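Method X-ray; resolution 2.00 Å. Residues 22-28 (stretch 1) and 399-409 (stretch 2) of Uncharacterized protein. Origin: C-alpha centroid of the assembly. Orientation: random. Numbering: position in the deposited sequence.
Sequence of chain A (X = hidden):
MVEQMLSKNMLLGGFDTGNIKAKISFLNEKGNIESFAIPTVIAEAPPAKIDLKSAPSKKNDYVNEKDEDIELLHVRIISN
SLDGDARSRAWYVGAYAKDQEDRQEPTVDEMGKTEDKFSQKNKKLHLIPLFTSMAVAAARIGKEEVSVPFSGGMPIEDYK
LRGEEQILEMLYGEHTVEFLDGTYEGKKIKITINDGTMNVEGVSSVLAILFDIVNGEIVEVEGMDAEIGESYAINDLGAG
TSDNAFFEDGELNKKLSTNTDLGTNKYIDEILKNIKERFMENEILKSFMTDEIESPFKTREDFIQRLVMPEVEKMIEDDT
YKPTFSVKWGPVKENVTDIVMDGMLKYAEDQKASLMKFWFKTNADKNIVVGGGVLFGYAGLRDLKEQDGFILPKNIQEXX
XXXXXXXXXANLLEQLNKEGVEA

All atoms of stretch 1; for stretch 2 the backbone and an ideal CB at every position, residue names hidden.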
# COMPACT_ATOMS: atom_id res chain seq x y z
N ALA A 22 8.01 -1.83 1.87
CA ALA A 22 8.44 -1.71 0.50
C ALA A 22 7.22 -2.04 -0.33
O ALA A 22 6.64 -3.12 -0.17
CB ALA A 22 9.60 -2.65 0.19
N LYS A 23 6.78 -1.13 -1.18
CA LYS A 23 5.63 -1.46 -2.03
C LYS A 23 6.06 -1.49 -3.48
O LYS A 23 6.95 -0.76 -3.88
CB LYS A 23 4.49 -0.46 -1.83
CG LYS A 23 3.89 -0.51 -0.45
CD LYS A 23 2.83 0.55 -0.28
CE LYS A 23 1.86 0.17 0.86
NZ LYS A 23 0.76 1.15 1.00
N ILE A 24 5.44 -2.38 -4.25
CA ILE A 24 5.68 -2.45 -5.68
C ILE A 24 4.35 -2.51 -6.43
O ILE A 24 3.40 -3.15 -5.96
CB ILE A 24 6.55 -3.67 -6.06
CG1 ILE A 24 6.84 -3.71 -7.56
CG2 ILE A 24 5.86 -4.97 -5.67
CD1 ILE A 24 7.76 -4.93 -7.96
N SER A 25 4.29 -1.85 -7.57
CA SER A 25 3.24 -2.07 -8.54
C SER A 25 3.89 -2.43 -9.88
O SER A 25 4.80 -1.73 -10.32
CB SER A 25 2.34 -0.84 -8.68
OG SER A 25 1.52 -0.67 -7.54
N PHE A 26 3.46 -3.51 -10.52
CA PHE A 26 4.07 -3.86 -11.80
C PHE A 26 3.04 -4.37 -12.78
O PHE A 26 1.90 -4.65 -12.41
CB PHE A 26 5.18 -4.90 -11.61
CG PHE A 26 4.69 -6.24 -11.12
CD1 PHE A 26 4.52 -7.30 -11.99
CD2 PHE A 26 4.39 -6.42 -9.78
CE1 PHE A 26 4.06 -8.54 -11.53
CE2 PHE A 26 3.92 -7.66 -9.32
CZ PHE A 26 3.76 -8.71 -10.20
N LEU A 27 3.42 -4.48 -14.04
CA LEU A 27 2.52 -5.04 -15.03
C LEU A 27 2.77 -6.54 -15.14
O LEU A 27 3.89 -6.99 -15.37
CB LEU A 27 2.68 -4.35 -16.38
CG LEU A 27 2.26 -2.88 -16.35
CD1 LEU A 27 2.49 -2.20 -17.70
CD2 LEU A 27 0.77 -2.76 -15.93
N ASN A 28 1.72 -7.33 -14.93
CA ASN A 28 1.89 -8.76 -14.93
C ASN A 28 1.74 -9.28 -16.36
O ASN A 28 1.80 -8.49 -17.31
CB ASN A 28 0.91 -9.44 -13.95
CG ASN A 28 -0.55 -9.16 -14.29
OD1 ASN A 28 -0.90 -8.80 -15.42
ND2 ASN A 28 -1.43 -9.36 -13.30
N UNK A 399 -5.88 2.65 -3.08
CA UNK A 399 -5.23 3.78 -2.39
C UNK A 399 -3.85 3.48 -1.82
O UNK A 399 -2.93 4.32 -1.91
CB UNK A 399 -6.13 4.26 -1.25
N UNK A 400 -3.71 2.32 -1.20
CA UNK A 400 -2.44 1.94 -0.59
C UNK A 400 -1.27 1.97 -1.58
O UNK A 400 -0.13 2.18 -1.19
CB UNK A 400 -2.56 0.54 0.02
N UNK A 401 -1.57 1.80 -2.87
CA UNK A 401 -0.55 1.68 -3.90
C UNK A 401 -0.55 2.84 -4.91
O UNK A 401 0.00 2.73 -5.99
CB UNK A 401 -0.74 0.36 -4.64
N UNK A 402 -1.17 3.96 -4.55
CA UNK A 402 -1.25 5.09 -5.48
C UNK A 402 0.15 5.63 -5.81
O UNK A 402 0.39 6.12 -6.92
CB UNK A 402 -2.12 6.20 -4.89
N UNK A 403 1.06 5.55 -4.85
CA UNK A 403 2.42 6.01 -5.08
C UNK A 403 3.16 5.08 -6.04
O UNK A 403 3.75 5.54 -7.02
CB UNK A 403 3.18 6.11 -3.75
N UNK A 404 3.14 3.77 -5.77
CA UNK A 404 3.80 2.83 -6.66
C UNK A 404 3.13 2.76 -8.03
O UNK A 404 3.81 2.63 -9.05
CB UNK A 404 3.82 1.44 -6.02
N UNK A 405 1.80 2.84 -8.07
CA UNK A 405 1.09 2.88 -9.34
C UNK A 405 1.46 4.13 -10.14
O UNK A 405 1.58 4.05 -11.37
CB UNK A 405 -0.42 2.83 -9.10
N UNK A 406 1.62 5.26 -9.46
CA UNK A 406 2.03 6.50 -10.15
C UNK A 406 3.41 6.34 -10.78
O UNK A 406 3.61 6.69 -11.94
CB UNK A 406 2.04 7.68 -9.18
N UNK A 407 4.36 5.84 -10.00
CA UNK A 407 5.68 5.53 -10.54
C UNK A 407 5.55 4.59 -11.74
O UNK A 407 6.14 4.83 -12.79
CB UNK A 407 6.57 4.91 -9.46
N UNK A 408 4.75 3.53 -11.60
CA UNK A 408 4.61 2.55 -12.68
C UNK A 408 4.10 3.22 -13.97
O UNK A 408 4.66 3.02 -15.05
CB UNK A 408 3.66 1.43 -12.26
N UNK A 409 3.04 4.02 -13.86
CA UNK A 409 2.51 4.74 -15.02
C UNK A 409 3.56 5.67 -15.65
O UNK A 409 3.71 5.72 -16.88
CB UNK A 409 1.28 5.55 -14.61

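Position 399 has its CA-to-CB bond directed away from the strand and nothing of stretch 1 within 5.5 Å of the ideal CB. Many residues would do; the deposited one is S399.

At 400 the bond points sideways, and the ideal CB sits 3.5 Å from K23 NZ. What the lysine seeks is the backbone: its extended side chain (m, t, t, t) brings NZ to 2.6 Å from O of residue 400, a hydrogen bond that any residue could accept. A small side chain leaves that approach uncluttered, though a polar or acidic one could also answer the charge. The residue is A400, whose CB lies beside the ammonium group.

Position 401 stands at the N-cap, with phi/psi of -115/18. Its bond is sideways, and the ideal CB is 3.8 Å from S25 OG. A short polar residue would be a conventional cap; a long or flat one could instead reach back along the lysine. Y401 takes the second course. With chi1 at m its ring comes beside K23, CE1 lying 3.9 Å from K23 CG, and K23 NZ sits over the ring face, 5.0 Å from the centroid, in a cation-pi contact.

Positions 402 and 403 point away and sideways, respectively, with no strand atom close to either ideal CB; stretch 1 leaves them free, and they carry F402 and T403.

Position 404 is the tightest. It points toward the strand where the backbones come within 5.3 Å, CA of S25 to CA of residue 404, and the ideal CB is 3.5 Å from S25 OG and 4.0 Å from I24 C. The closeness favours glycine, alanine, serine or perhaps cysteine, and the strand hydroxyl rewards a polar choice. S404, at chi1 p, places its OG 2.9 Å from S25 OG in a hydrogen bond that either could donate.

At 405 the bond runs sideways, 4.3 Å from S25 OG to the ideal CB, so a long chain could skirt the serine and leave. R405 does so: its CG packs 3.4 Å from S25 OG, while its guanidinium bonds elsewhere in the structure.

Position 406 points away, with no strand atom near its ideal CB, so the choice is open; it holds S406. Position 407 points toward the strand but finds nothing near, leaving room for bulk; it is Y407.

One turn beyond 404, position 408 again faces the strand, its ideal CB 3.9 Å from S25 O. With L27 within reach, a medium aliphatic suits. L408 sends CD2 to 3.7 Å from S25 O and 4.1 Å from L27 CD2.

Position 409 turns away, unconstrained here, as I409.

Stretch 2 (399-409) SAYFTSRSYLI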
# COMPACT_ATOMS: atom_id res chain seq x y z
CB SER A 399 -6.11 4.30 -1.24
OG SER A 399 -7.21 5.02 -1.71
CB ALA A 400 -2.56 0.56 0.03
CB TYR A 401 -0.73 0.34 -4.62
CG TYR A 401 -0.51 -0.83 -3.69
CD1 TYR A 401 0.78 -1.20 -3.30
CD2 TYR A 401 -1.58 -1.54 -3.17
CE1 TYR A 401 0.99 -2.26 -2.44
CE2 TYR A 401 -1.38 -2.60 -2.30
CZ TYR A 401 -0.09 -2.95 -1.94
OH TYR A 401 0.12 -4.01 -1.07
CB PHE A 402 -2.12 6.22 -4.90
CG PHE A 402 -3.62 6.07 -5.16
CD1 PHE A 402 -4.12 5.02 -5.91
CD2 PHE A 402 -4.51 7.02 -4.67
CE1 PHE A 402 -5.47 4.91 -6.16
CE2 PHE A 402 -5.86 6.92 -4.92
CZ PHE A 402 -6.35 5.86 -5.66
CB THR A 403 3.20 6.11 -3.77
OG1 THR A 403 2.54 7.03 -2.89
CG2 THR A 403 4.64 6.58 -4.03
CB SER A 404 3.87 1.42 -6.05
OG SER A 404 2.64 1.01 -5.50
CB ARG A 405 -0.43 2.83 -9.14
CG ARG A 405 -0.92 1.48 -8.64
CD ARG A 405 -2.33 1.56 -8.09
NE ARG A 405 -3.29 1.84 -9.14
CZ ARG A 405 -3.95 0.92 -9.83
NH1 ARG A 405 -3.79 -0.36 -9.57
NH2 ARG A 405 -4.80 1.29 -10.77
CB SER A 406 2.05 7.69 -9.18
OG SER A 406 0.76 7.95 -8.66
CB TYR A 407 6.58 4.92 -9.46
CG TYR A 407 6.84 5.84 -8.26
CD1 TYR A 407 6.54 7.19 -8.32
CD2 TYR A 407 7.37 5.33 -7.07
CE1 TYR A 407 6.76 8.03 -7.25
CE2 TYR A 407 7.60 6.18 -5.97
CZ TYR A 407 7.30 7.53 -6.08
OH TYR A 407 7.51 8.40 -5.03
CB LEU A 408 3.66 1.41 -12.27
CG LEU A 408 3.23 0.40 -13.35
CD1 LEU A 408 4.44 -0.28 -14.01
CD2 LEU A 408 2.28 -0.66 -12.78
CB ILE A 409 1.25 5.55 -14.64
CG1 ILE A 409 0.12 4.60 -14.24
CG2 ILE A 409 0.79 6.46 -15.79
CD1 ILE A 409 -0.90 5.23 -13.30
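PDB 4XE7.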